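Local coordinates for protein D-glucosaminate-6-phosphate ammonia lyase (Salmonella typhimurium, PDB 7LCE) that carries covalently bound pyridoxal phosphate and belongs to the selenocysteine synthase-like family of the aminotransferase clan, at residues A[11-16]-A[325-330]; A[77-82]-A[231-236]; A[88-93]-A[236-241]; A[299-304]-A[342-347]. All blocks are in the same frame, centred on the assembly; numbering follows the deposited sequence.

Interactions 2 and 3 lie in the large domain, and interactions 1 and 4 on the opposite side of the chain's centre. Interactions 2 and 3 share Q236, with centres about 8 Å apart. Both are buried side-chain packing with no clear hydrogen bond across. Interaction 2 touches no other subunit; interaction 3 also reaches two of them. Interactions 1 and 4 are partly buried strand pairings rich in backbone bonds, one parallel and one antiparallel. Their centres lie about 17 Å apart, and N16 O probably bonds T347 OG1 between them. Helix 352-365 packs on both. Interaction 4 alone adds a salt-bridge network, at the end of its strand pair.

Interaction 1: A[11-16]-A[325-330]; sequences LKKVIN and GEIAIY
I15 reaches I327 through an extended side chain: CG1 stands anti to the carbonyl carbon and chi2 of -176° carries CD1 outward. I15 CD1 lies 3.7 Å from I327 CG2. In I327, chi2 of -60° turns CD1 to K13, 3.6 Å from K13 CB. The K13 and I327 side chains lie alongside each other with the same heading. I15 and I329 do likewise, with I15 CB 4.1 Å from I329 CG1. Together the four residues make one face of the pairing. The fold here is a small parallel sheet of two strands, 13-17 and 327-331, whose paired segments run 18° apart. Helix 352-365 packs on the isoleucine face, with L355 and I356 against I15. The backbone bonds follow the parallel pattern. I15 N gives to A328 O at 2.8 Å, and I15 O accepts from Y330 N at 3.0 Å. Thus I15 bonds the residues before and after its partner I329. K13 O accepts from A328 N at 3.0 Å. The other face carries V14, A328 and Y330. V14 CG1 comes obliquely to the Y330 ring, 3.8 Å from CD1. The Y330 hydroxyl bonds E46 of the second subunit, which places this face at a subunit interface. At the start of the pairing K12 NZ makes a weak bond to G325 O, 2.9 Å away, and another weak one to G324 O.

Interaction 2: A[77-82]-A[231-236]; sequences IAIAVA and AACKAQ
I79 and Q236 form the close part of this contact. CG2 of I79 stands anti to the backbone N and meets C233 and Q236. I79 CG2 lies 3.6 Å from Q236 CG and 3.8 Å from C233 CB. The same methyl is 3.6 Å from C233 O. The I79 and Q236 side chains pass alongside each other, running opposite ways. Q236 is bent at chi2 (-61°), which turns CD back toward helix 73-86. Its carboxamide then lies by A82, with Q236 OE1 3.5 Å from A82 CB. The amide nitrogen has a partner on each helix: Q236 NE2 gives a hydrogen bond to A232 O at 3.1 Å and also bonds T86 OG1 of helix 73-86. The two helices, 73-86 and 227-234, pack by the mixed seven-stranded sheet of the large domain. This sheet, with its antiparallel strand 221-225, is that of fold type I pyridoxal phosphate proteins. M206 of strand 206-210 touches both A80 and C233, and Y68 and T70 of strand 66-70 touch I79. The packing is slacker at C233 SG, which is 4.1 Å from A80 CA. On the far side of helix 227-234, A231 is exposed and K234 points away from helix 73-86. The ammonium of K234 forms salt bridges with D66 and E52.

Interaction 3: A[88-93]-A[236-241]; sequences GDRARV and QHQGIA
V93 packs against Q236 and G239, joining helix 90-95 of the large domain to the loop that follows helix 227-234. Its CG1 is anti to the backbone N (chi1 162°) and faces the loop backbone. V93 CG1 lies 3.8 Å from G239 N and equally far from G239 CA. Having no side chain, G239 lets the methyl come directly against its main chain. V93 CG2 meets the carboxamide, 3.7 Å from Q236 NE2; the same nitrogen is bonded to T86 OG1. The V93 and Q236 side chains cross obliquely. At the margin, R90 CG is a looser 4.4 Å from Q238 OE1. R90 also makes a cation-pi contact with W143 of the third subunit, and the same tryptophan packs on Q238. Further out, the helix start places V93. D89 is the N-cap, and its OD1 accepts a weak bond from A91 N at 3.4 Å. Its carbonyl O accepts from V93 N at 2.9 Å. The loop is folded round one carbonyl: Q236 O accepts from G239 N at 2.9 Å and from A241 N at 3.1 Å, and the two donors arrive from opposite faces of the carbonyl plane.

Interaction 4: A[299-304]-A[342-347]; sequences IWRIRV and SLDPRT
I302 and L343 form the backbone core of this contact, an antiparallel hydrogen-bonded pair. I302 N gives to L343 O at 3.3 Å. L343 N gives to I302 O at 3.1 Å, coming from above the carbonyl plane, 36° out of it. R303 and S342 follow as a non-hydrogen-bonded pair.

Charged groups meet where the second strand ends. R346 is bent at chi3, which turns NE toward D344. It grips the D344 carboxylate side-on: R346 NE gives to D344 OD1 at 2.9 Å and R346 NH2 to D344 OD2 at 2.6 Å. The NH2 bond uses the syn lone pair of OD2. R301 comes from the other strand, its chain extended from CG to NE. R301 NE makes a weak, long bond to D344 OD2 at 3.5 Å, and guanidinium and carboxylate planes are 79° apart. D293 takes the NH1 of R301 in a stronger salt bridge. The two guanidiniums stand 82° to each other, with R301 NH2 3.2 Å from R346 NH2. The carboxylate between them probably offsets part of their repulsion.

Methyl groups flank both parts. I299 CG2 sits over the centre of the R346 guanidinium, 3.6 Å above its plane. V304 CG2 packs on L343 CD1 at 3.6 Å, and I356 of helix 352-365 touches L343. I302 and V304 pack on helix 270-282. Helices against an antiparallel sheet, here 286-292, 300-306 and 340-343, are typical of the small C-terminal domain of aminotransferase-like proteins.

Interaction 1: A[11-16]-A[325-330]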
loop_
_atom_site.group_PDB
_atom_site.type_symbol
_atom_site.label_atom_id
_atom_site.label_comp_id
_atom_site.label_asym_id
_atom_site.label_seq_id
_atom_site.Cartn_x
_atom_site.Cartn_y
_atom_site.Cartn_z
ATOM N N LEU A 11 38.808 -12.867 -41.718
ATOM C CA LEU A 11 38.223 -11.538 -41.670
ATOM C C LEU A 11 39.022 -10.583 -42.550
ATOM O O LEU A 11 40.113 -10.899 -43.030
ATOM C CB LEU A 11 38.169 -11.026 -40.225
ATOM C CG LEU A 11 37.465 -11.963 -39.236
ATOM C CD1 LEU A 11 37.469 -11.388 -37.829
ATOM C CD2 LEU A 11 36.048 -12.272 -39.685
ATOM N N LYS A 12 38.453 -9.402 -42.769
ATOM C CA LYS A 12 39.061 -8.417 -43.649
ATOM C C LYS A 12 40.176 -7.654 -42.945
ATOM O O LYS A 12 40.114 -7.383 -41.743
ATOM C CB LYS A 12 38.017 -7.417 -44.145
ATOM C CG LYS A 12 36.817 -8.036 -44.819
ATOM C CD LYS A 12 35.776 -6.975 -45.114
ATOM C CE LYS A 12 35.610 -6.784 -46.604
ATOM N NZ LYS A 12 34.539 -5.797 -46.914
ATOM N N LYS A 13 41.205 -7.307 -43.713
ATOM C CA LYS A 13 42.188 -6.349 -43.231
ATOM C C LYS A 13 41.558 -4.964 -43.205
ATOM O O LYS A 13 40.995 -4.509 -44.206
ATOM C CB LYS A 13 43.428 -6.359 -44.124
ATOM C CG LYS A 13 44.442 -5.282 -43.792
ATOM C CD LYS A 13 45.675 -5.383 -44.673
ATOM C CE LYS A 13 46.639 -4.248 -44.376
ATOM N NZ LYS A 13 47.070 -4.266 -42.949
ATOM N N VAL A 14 41.646 -4.291 -42.062
ATOM C CA VAL A 14 40.982 -3.009 -41.850
ATOM C C VAL A 14 42.031 -1.907 -41.812
ATOM O O VAL A 14 43.062 -2.041 -41.141
ATOM C CB VAL A 14 40.150 -3.016 -40.556
ATOM C CG1 VAL A 14 39.491 -1.665 -40.346
ATOM C CG2 VAL A 14 39.111 -4.124 -40.601
ATOM N N ILE A 15 41.763 -0.818 -42.528
ATOM C CA ILE A 15 42.580 0.388 -42.482
ATOM C C ILE A 15 41.719 1.497 -41.896
ATOM O O ILE A 15 40.705 1.883 -42.492
ATOM C CB ILE A 15 43.107 0.784 -43.868
ATOM C CG1 ILE A 15 43.918 -0.355 -44.481
ATOM C CG2 ILE A 15 43.952 2.047 -43.774
ATOM C CD1 ILE A 15 44.541 0.000 -45.812
ATOM N N ASN A 16 42.127 2.017 -40.746
ATOM C CA ASN A 16 41.339 2.991 -40.007
ATOM C C ASN A 16 41.848 4.389 -40.318
ATOM O O ASN A 16 43.006 4.711 -40.034
ATOM C CB ASN A 16 41.407 2.724 -38.504
ATOM C CG ASN A 16 40.413 3.556 -37.719
ATOM O OD1 ASN A 16 39.954 4.605 -38.179
ATOM N ND2 ASN A 16 40.079 3.095 -36.519
ATOM N N GLY A 325 35.266 -2.819 -49.940
ATOM C CA GLY A 325 36.305 -3.520 -50.672
ATOM C C GLY A 325 36.930 -4.641 -49.862
ATOM O O GLY A 325 36.695 -4.806 -48.666
ATOM N N GLU A 326 37.754 -5.436 -50.553
ATOM C CA GLU A 326 38.436 -6.550 -49.900
ATOM C C GLU A 326 39.320 -6.063 -48.758
ATOM O O GLU A 326 39.485 -6.767 -47.753
ATOM C CB GLU A 326 39.242 -7.342 -50.932
ATOM C CG GLU A 326 39.840 -8.639 -50.413
ATOM C CD GLU A 326 40.860 -9.232 -51.367
ATOM O OE1 GLU A 326 41.125 -8.611 -52.420
ATOM O OE2 GLU A 326 41.385 -10.325 -51.069
ATOM N N ILE A 327 39.898 -4.873 -48.894
ATOM C CA ILE A 327 40.555 -4.179 -47.794
ATOM C C ILE A 327 39.574 -3.119 -47.306
ATOM O O ILE A 327 39.276 -2.161 -48.028
ATOM C CB ILE A 327 41.888 -3.552 -48.222
ATOM C CG1 ILE A 327 42.860 -4.624 -48.718
ATOM C CG2 ILE A 327 42.503 -2.782 -47.063
ATOM C CD1 ILE A 327 43.193 -5.675 -47.688
ATOM N N ALA A 328 39.060 -3.292 -46.090
ATOM C CA ALA A 328 38.067 -2.379 -45.530
ATOM C C ALA A 328 38.747 -1.083 -45.101
ATOM O O ALA A 328 39.515 -1.070 -44.134
ATOM C CB ALA A 328 37.352 -3.034 -44.353
ATOM N N ILE A 329 38.464 0.006 -45.812
ATOM C CA ILE A 329 39.048 1.315 -45.533
ATOM C C ILE A 329 37.958 2.224 -44.980
ATOM O O ILE A 329 36.982 2.534 -45.678
ATOM C CB ILE A 329 39.697 1.929 -46.782
ATOM C CG1 ILE A 329 40.858 1.057 -47.267
ATOM C CG2 ILE A 329 40.168 3.344 -46.495
ATOM C CD1 ILE A 329 41.257 1.322 -48.696
ATOM N N TYR A 330 38.123 2.649 -43.728
ATOM C CA TYR A 330 37.146 3.483 -43.035
ATOM C C TYR A 330 37.674 4.914 -42.976
ATOM O O TYR A 330 38.644 5.197 -42.266
ATOM C CB TYR A 330 36.870 2.939 -41.635
ATOM C CG TYR A 330 36.061 1.660 -41.621
ATOM C CD1 TYR A 330 36.674 0.426 -41.799
ATOM C CD2 TYR A 330 34.687 1.686 -41.428
ATOM C CE1 TYR A 330 35.938 -0.745 -41.789
ATOM C CE2 TYR A 330 33.942 0.521 -41.416
ATOM C CZ TYR A 330 34.571 -0.693 -41.596
ATOM O OH TYR A 330 33.834 -1.858 -41.583
#

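Interaction 2: A[77-82]-A[231-236]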
loop_
_atom_site.group_PDB
_atom_site.type_symbol
_atom_site.label_atom_id
_atom_site.label_comp_id
_atom_site.label_asym_id
_atom_site.label_seq_id
_atom_site.Cartn_x
_atom_site.Cartn_y
_atom_site.Cartn_z
ATOM N N ILE A 77 32.180 4.143 -14.509
ATOM C CA ILE A 77 30.971 4.861 -14.121
ATOM C C ILE A 77 30.140 4.020 -13.160
ATOM O O ILE A 77 29.669 4.512 -12.128
ATOM C CB ILE A 77 30.161 5.265 -15.366
ATOM C CG1 ILE A 77 30.962 6.250 -16.222
ATOM C CG2 ILE A 77 28.816 5.853 -14.965
ATOM C CD1 ILE A 77 30.263 6.661 -17.495
ATOM N N ALA A 78 29.955 2.737 -13.480
ATOM C CA ALA A 78 29.171 1.866 -12.612
ATOM C C ALA A 78 29.816 1.721 -11.241
ATOM O O ALA A 78 29.129 1.790 -10.214
ATOM C CB ALA A 78 28.993 0.497 -13.264
ATOM N N ILE A 79 31.137 1.543 -11.200
ATOM C CA ILE A 79 31.814 1.354 -9.921
ATOM C C ILE A 79 31.805 2.646 -9.113
ATOM O O ILE A 79 31.574 2.631 -7.898
ATOM C CB ILE A 79 33.247 0.837 -10.146
ATOM C CG1 ILE A 79 33.222 -0.568 -10.743
ATOM C CG2 ILE A 79 34.028 0.836 -8.847
ATOM C CD1 ILE A 79 34.593 -1.077 -11.124
ATOM N N ALA A 80 32.047 3.783 -9.771
ATOM C CA ALA A 80 32.076 5.055 -9.054
ATOM C C ALA A 80 30.726 5.357 -8.416
ATOM O O ALA A 80 30.663 5.843 -7.281
ATOM C CB ALA A 80 32.496 6.184 -9.993
ATOM N N VAL A 81 29.633 5.065 -9.126
ATOM C CA VAL A 81 28.304 5.260 -8.553
ATOM C C VAL A 81 28.100 4.326 -7.368
ATOM O O VAL A 81 27.624 4.739 -6.303
ATOM C CB VAL A 81 27.221 5.059 -9.627
ATOM C CG1 VAL A 81 25.839 5.056 -8.993
ATOM C CG2 VAL A 81 27.315 6.154 -10.672
ATOM N N ALA A 82 28.465 3.050 -7.533
ATOM C CA ALA A 82 28.374 2.107 -6.423
ATOM C C ALA A 82 29.238 2.552 -5.251
ATOM O O ALA A 82 28.873 2.333 -4.090
ATOM C CB ALA A 82 28.776 0.707 -6.881
ATOM N N ALA A 231 39.033 4.389 -2.512
ATOM C CA ALA A 231 38.958 3.213 -1.651
ATOM C C ALA A 231 37.588 2.553 -1.736
ATOM O O ALA A 231 37.484 1.320 -1.760
ATOM C CB ALA A 231 39.282 3.599 -0.209
ATOM N N ALA A 232 36.522 3.358 -1.797
ATOM C CA ALA A 232 35.185 2.797 -1.962
ATOM C C ALA A 232 35.019 2.144 -3.327
ATOM O O ALA A 232 34.226 1.208 -3.471
ATOM C CB ALA A 232 34.127 3.879 -1.760
ATOM N N CYS A 233 35.749 2.621 -4.337
ATOM C CA CYS A 233 35.741 1.944 -5.628
ATOM C C CYS A 233 36.424 0.588 -5.524
ATOM O O CYS A 233 35.900 -0.421 -6.013
ATOM C CB CYS A 233 36.421 2.809 -6.688
ATOM S SG CYS A 233 35.582 4.368 -7.033
ATOM N N LYS A 234 37.596 0.544 -4.882
ATOM C CA LYS A 234 38.304 -0.720 -4.708
ATOM C C LYS A 234 37.442 -1.744 -3.984
ATOM O O LYS A 234 37.509 -2.941 -4.292
ATOM C CB LYS A 234 39.605 -0.491 -3.938
ATOM C CG LYS A 234 40.622 0.371 -4.672
ATOM C CD LYS A 234 41.894 0.551 -3.855
ATOM C CE LYS A 234 42.927 1.368 -4.617
ATOM N NZ LYS A 234 44.184 1.557 -3.842
ATOM N N ALA A 235 36.606 -1.292 -3.047
ATOM C CA ALA A 235 35.754 -2.192 -2.279
ATOM C C ALA A 235 34.740 -2.930 -3.141
ATOM O O ALA A 235 34.119 -3.882 -2.656
ATOM C CB ALA A 235 35.020 -1.414 -1.186
ATOM N N GLN A 236 34.549 -2.516 -4.391
ATOM C CA GLN A 236 33.562 -3.144 -5.258
ATOM C C GLN A 236 34.039 -4.460 -5.863
ATOM O O GLN A 236 33.268 -5.098 -6.589
ATOM C CB GLN A 236 33.161 -2.175 -6.375
ATOM C CG GLN A 236 32.704 -0.807 -5.876
ATOM C CD GLN A 236 31.484 -0.879 -4.973
ATOM O OE1 GLN A 236 30.627 -1.747 -5.135
ATOM N NE2 GLN A 236 31.409 0.030 -4.005
#

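Interaction 3: A[88-93]-A[236-241]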
loop_
_atom_site.group_PDB
_atom_site.type_symbol
_atom_site.label_atom_id
_atom_site.label_comp_id
_atom_site.label_asym_id
_atom_site.label_seq_id
_atom_site.Cartn_x
_atom_site.Cartn_y
_atom_site.Cartn_z
ATOM N N GLY A 88 31.685 2.128 0.370
ATOM C CA GLY A 88 32.597 1.044 0.646
ATOM C C GLY A 88 32.105 0.041 1.668
ATOM O O GLY A 88 32.814 -0.938 1.934
ATOM N N ASP A 89 30.920 0.249 2.243
ATOM C CA ASP A 89 30.382 -0.675 3.236
ATOM C C ASP A 89 30.217 -2.062 2.626
ATOM O O ASP A 89 29.531 -2.227 1.613
ATOM C CB ASP A 89 29.043 -0.155 3.762
ATOM C CG ASP A 89 28.430 -1.068 4.813
ATOM O OD1 ASP A 89 29.168 -1.876 5.412
ATOM O OD2 ASP A 89 27.204 -0.977 5.039
ATOM N N ARG A 90 30.845 -3.060 3.258
ATOM C CA ARG A 90 30.864 -4.406 2.693
ATOM C C ARG A 90 29.465 -4.990 2.566
ATOM O O ARG A 90 29.194 -5.747 1.627
ATOM C CB ARG A 90 31.756 -5.311 3.542
ATOM C CG ARG A 90 33.239 -5.125 3.261
ATOM C CD ARG A 90 34.106 -5.931 4.214
ATOM N NE ARG A 90 33.956 -5.475 5.591
ATOM C CZ ARG A 90 34.705 -5.889 6.603
ATOM N NH1 ARG A 90 35.681 -6.765 6.428
ATOM N NH2 ARG A 90 34.471 -5.409 7.822
ATOM N N ALA A 91 28.565 -4.655 3.491
ATOM C CA ALA A 91 27.194 -5.144 3.391
ATOM C C ALA A 91 26.477 -4.518 2.201
ATOM O O ALA A 91 25.815 -5.216 1.425
ATOM C CB ALA A 91 26.436 -4.858 4.687
ATOM N N ARG A 92 26.610 -3.200 2.034
ATOM C CA ARG A 92 25.956 -2.529 0.914
ATOM C C ARG A 92 26.547 -2.958 -0.423
ATOM O O ARG A 92 25.841 -2.953 -1.439
ATOM C CB ARG A 92 26.054 -1.013 1.080
ATOM C CG ARG A 92 25.221 -0.473 2.226
ATOM C CD ARG A 92 25.379 1.030 2.377
ATOM N NE ARG A 92 24.136 1.666 2.797
ATOM C CZ ARG A 92 23.918 2.974 2.782
ATOM N NH1 ARG A 92 24.847 3.825 2.380
ATOM N NH2 ARG A 92 22.741 3.440 3.188
ATOM N N VAL A 93 27.832 -3.320 -0.447
ATOM C CA VAL A 93 28.460 -3.761 -1.689
ATOM C C VAL A 93 27.803 -5.037 -2.199
ATOM O O VAL A 93 27.578 -5.199 -3.406
ATOM C CB VAL A 93 29.975 -3.942 -1.489
ATOM C CG1 VAL A 93 30.567 -4.789 -2.600
ATOM C CG2 VAL A 93 30.656 -2.588 -1.451
ATOM N N GLN A 236 34.549 -2.516 -4.391
ATOM C CA GLN A 236 33.562 -3.144 -5.258
ATOM C C GLN A 236 34.039 -4.460 -5.863
ATOM O O GLN A 236 33.268 -5.098 -6.589
ATOM C CB GLN A 236 33.161 -2.175 -6.375
ATOM C CG GLN A 236 32.704 -0.807 -5.876
ATOM C CD GLN A 236 31.484 -0.879 -4.973
ATOM O OE1 GLN A 236 30.627 -1.747 -5.135
ATOM N NE2 GLN A 236 31.409 0.030 -4.005
ATOM N N HIS A 237 35.276 -4.890 -5.581
ATOM C CA HIS A 237 35.783 -6.137 -6.148
ATOM C C HIS A 237 35.030 -7.360 -5.640
ATOM O O HIS A 237 35.013 -8.391 -6.324
ATOM C CB HIS A 237 37.277 -6.291 -5.853
ATOM C CG HIS A 237 37.579 -6.724 -4.451
ATOM N ND1 HIS A 237 37.776 -5.829 -3.421
ATOM C CD2 HIS A 237 37.712 -7.958 -3.907
ATOM C CE1 HIS A 237 38.025 -6.492 -2.305
ATOM N NE2 HIS A 237 37.989 -7.785 -2.573
ATOM N N GLN A 238 34.423 -7.279 -4.460
ATOM C CA GLN A 238 33.571 -8.344 -3.955
ATOM C C GLN A 238 32.130 -8.224 -4.433
ATOM O O GLN A 238 31.304 -9.075 -4.085
ATOM C CB GLN A 238 33.609 -8.368 -2.426
ATOM C CG GLN A 238 34.937 -8.824 -1.856
ATOM C CD GLN A 238 34.897 -8.972 -0.351
ATOM O OE1 GLN A 238 34.094 -8.328 0.325
ATOM N NE2 GLN A 238 35.756 -9.832 0.183
ATOM N N GLY A 239 31.809 -7.191 -5.210
ATOM C CA GLY A 239 30.450 -6.992 -5.671
ATOM C C GLY A 239 30.313 -6.917 -7.177
ATOM O O GLY A 239 30.657 -7.866 -7.890
ATOM N N ILE A 240 29.821 -5.782 -7.679
ATOM C CA ILE A 240 29.508 -5.680 -9.098
ATOM C C ILE A 240 30.757 -5.614 -9.963
ATOM O O ILE A 240 30.692 -5.927 -11.157
ATOM C CB ILE A 240 28.598 -4.466 -9.357
ATOM C CG1 ILE A 240 29.331 -3.169 -9.018
ATOM C CG2 ILE A 240 27.312 -4.585 -8.558
ATOM C CD1 ILE A 240 28.601 -1.925 -9.473
ATOM N N ALA A 241 31.903 -5.230 -9.398
ATOM C CA ALA A 241 33.111 -5.131 -10.207
ATOM C C ALA A 241 33.690 -6.493 -10.559
ATOM O O ALA A 241 34.554 -6.570 -11.440
ATOM C CB ALA A 241 34.169 -4.297 -9.486
#

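Interaction 4: A[299-304]-A[342-347]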
loop_
_atom_site.group_PDB
_atom_site.type_symbol
_atom_site.label_atom_id
_atom_site.label_comp_id
_atom_site.label_asym_id
_atom_site.label_seq_id
_atom_site.Cartn_x
_atom_site.Cartn_y
_atom_site.Cartn_z
ATOM N N ILE A 299 46.672 18.694 -35.377
ATOM C CA ILE A 299 46.029 17.566 -36.044
ATOM C C ILE A 299 45.758 17.952 -37.491
ATOM O O ILE A 299 44.959 18.857 -37.767
ATOM C CB ILE A 299 44.730 17.147 -35.343
ATOM C CG1 ILE A 299 44.940 17.058 -33.832
ATOM C CG2 ILE A 299 44.216 15.829 -35.905
ATOM C CD1 ILE A 299 43.660 16.936 -33.053
ATOM N N TRP A 300 46.446 17.277 -38.409
ATOM C CA TRP A 300 46.332 17.498 -39.843
ATOM C C TRP A 300 45.622 16.309 -40.479
ATOM O O TRP A 300 45.856 15.159 -40.095
ATOM C CB TRP A 300 47.717 17.680 -40.463
ATOM C CG TRP A 300 48.509 18.761 -39.796
ATOM C CD1 TRP A 300 49.346 18.618 -38.726
ATOM C CD2 TRP A 300 48.539 20.149 -40.145
ATOM N NE1 TRP A 300 49.893 19.830 -38.386
ATOM C CE2 TRP A 300 49.416 20.787 -39.243
ATOM C CE3 TRP A 300 47.911 20.915 -41.131
ATOM C CZ2 TRP A 300 49.680 22.153 -39.300
ATOM C CZ3 TRP A 300 48.176 22.271 -41.187
ATOM C CH2 TRP A 300 49.052 22.876 -40.277
ATOM N N ARG A 301 44.750 16.588 -41.447
ATOM C CA ARG A 301 43.972 15.549 -42.109
ATOM C C ARG A 301 43.965 15.795 -43.610
ATOM O O ARG A 301 44.133 16.929 -44.066
ATOM C CB ARG A 301 42.525 15.506 -41.594
ATOM C CG ARG A 301 42.382 15.188 -40.115
ATOM C CD ARG A 301 40.922 15.215 -39.681
ATOM N NE ARG A 301 40.760 14.887 -38.268
ATOM C CZ ARG A 301 40.634 15.784 -37.298
ATOM N NH1 ARG A 301 40.658 17.082 -37.549
ATOM N NH2 ARG A 301 40.477 15.365 -36.046
ATOM N N ILE A 302 43.763 14.721 -44.372
ATOM C CA ILE A 302 43.742 14.779 -45.831
ATOM C C ILE A 302 42.283 14.827 -46.262
ATOM O O ILE A 302 41.591 13.805 -46.288
ATOM C CB ILE A 302 44.479 13.600 -46.475
ATOM C CG1 ILE A 302 45.939 13.551 -46.024
ATOM C CG2 ILE A 302 44.397 13.685 -47.994
ATOM C CD1 ILE A 302 46.637 12.264 -46.405
ATOM N N ARG A 303 41.818 16.023 -46.601
ATOM C CA ARG A 303 40.464 16.208 -47.097
ATOM C C ARG A 303 40.414 15.847 -48.576
ATOM O O ARG A 303 41.166 16.399 -49.384
ATOM C CB ARG A 303 40.018 17.651 -46.873
ATOM C CG ARG A 303 38.630 17.972 -47.377
ATOM C CD ARG A 303 38.263 19.407 -47.043
ATOM N NE ARG A 303 39.161 20.363 -47.678
ATOM C CZ ARG A 303 39.214 21.652 -47.374
ATOM N NH1 ARG A 303 38.428 22.176 -46.448
ATOM N NH2 ARG A 303 40.073 22.436 -48.019
ATOM N N VAL A 304 39.519 14.927 -48.930
ATOM C CA VAL A 304 39.393 14.429 -50.296
ATOM C C VAL A 304 38.031 14.853 -50.819
ATOM O O VAL A 304 36.996 14.490 -50.245
ATOM C CB VAL A 304 39.553 12.902 -50.366
ATOM C CG1 VAL A 304 39.504 12.433 -51.810
ATOM C CG2 VAL A 304 40.853 12.475 -49.708
ATOM N N SER A 342 37.202 12.589 -45.485
ATOM C CA SER A 342 38.521 12.881 -44.950
ATOM C C SER A 342 39.160 11.630 -44.364
ATOM O O SER A 342 38.481 10.665 -43.999
ATOM C CB SER A 342 38.438 13.971 -43.874
ATOM O OG SER A 342 39.716 14.245 -43.329
ATOM N N LEU A 343 40.487 11.664 -44.277
ATOM C CA LEU A 343 41.289 10.565 -43.755
ATOM C C LEU A 343 42.109 11.085 -42.585
ATOM O O LEU A 343 42.916 12.007 -42.750
ATOM C CB LEU A 343 42.210 9.965 -44.822
ATOM C CG LEU A 343 41.705 9.275 -46.095
ATOM C CD1 LEU A 343 40.813 10.149 -46.947
ATOM C CD2 LEU A 343 42.902 8.812 -46.910
ATOM N N ASP A 344 41.915 10.486 -41.412
ATOM C CA ASP A 344 42.656 10.874 -40.221
ATOM C C ASP A 344 43.899 9.998 -40.137
ATOM O O ASP A 344 43.772 8.785 -39.912
ATOM C CB ASP A 344 41.796 10.711 -38.976
ATOM C CG ASP A 344 42.355 11.446 -37.775
ATOM O OD1 ASP A 344 43.582 11.673 -37.728
ATOM O OD2 ASP A 344 41.564 11.796 -36.874
ATOM N N PRO A 345 45.103 10.550 -40.307
ATOM C CA PRO A 345 46.303 9.704 -40.380
ATOM C C PRO A 345 46.745 9.130 -39.046
ATOM O O PRO A 345 47.668 8.305 -39.028
ATOM C CB PRO A 345 47.362 10.660 -40.939
ATOM C CG PRO A 345 46.930 11.998 -40.425
ATOM C CD PRO A 345 45.423 11.981 -40.450
ATOM N N ARG A 346 46.128 9.536 -37.936
ATOM C CA ARG A 346 46.592 9.095 -36.625
ATOM C C ARG A 346 46.416 7.590 -36.442
ATOM O O ARG A 346 47.269 6.931 -35.836
ATOM C CB ARG A 346 45.864 9.880 -35.534
ATOM C CG ARG A 346 46.129 11.383 -35.613
ATOM C CD ARG A 346 45.373 12.176 -34.555
ATOM N NE ARG A 346 43.962 12.325 -34.891
ATOM C CZ ARG A 346 43.053 12.867 -34.094
ATOM N NH1 ARG A 346 43.372 13.341 -32.901
ATOM N NH2 ARG A 346 41.791 12.945 -34.509
ATOM N N THR A 347 45.330 7.025 -36.965
ATOM C CA THR A 347 45.091 5.589 -36.871
ATOM C C THR A 347 45.652 4.809 -38.055
ATOM O O THR A 347 45.572 3.576 -38.056
ATOM C CB THR A 347 43.590 5.302 -36.748
ATOM O OG1 THR A 347 42.889 5.913 -37.837
ATOM C CG2 THR A 347 43.051 5.852 -35.437
#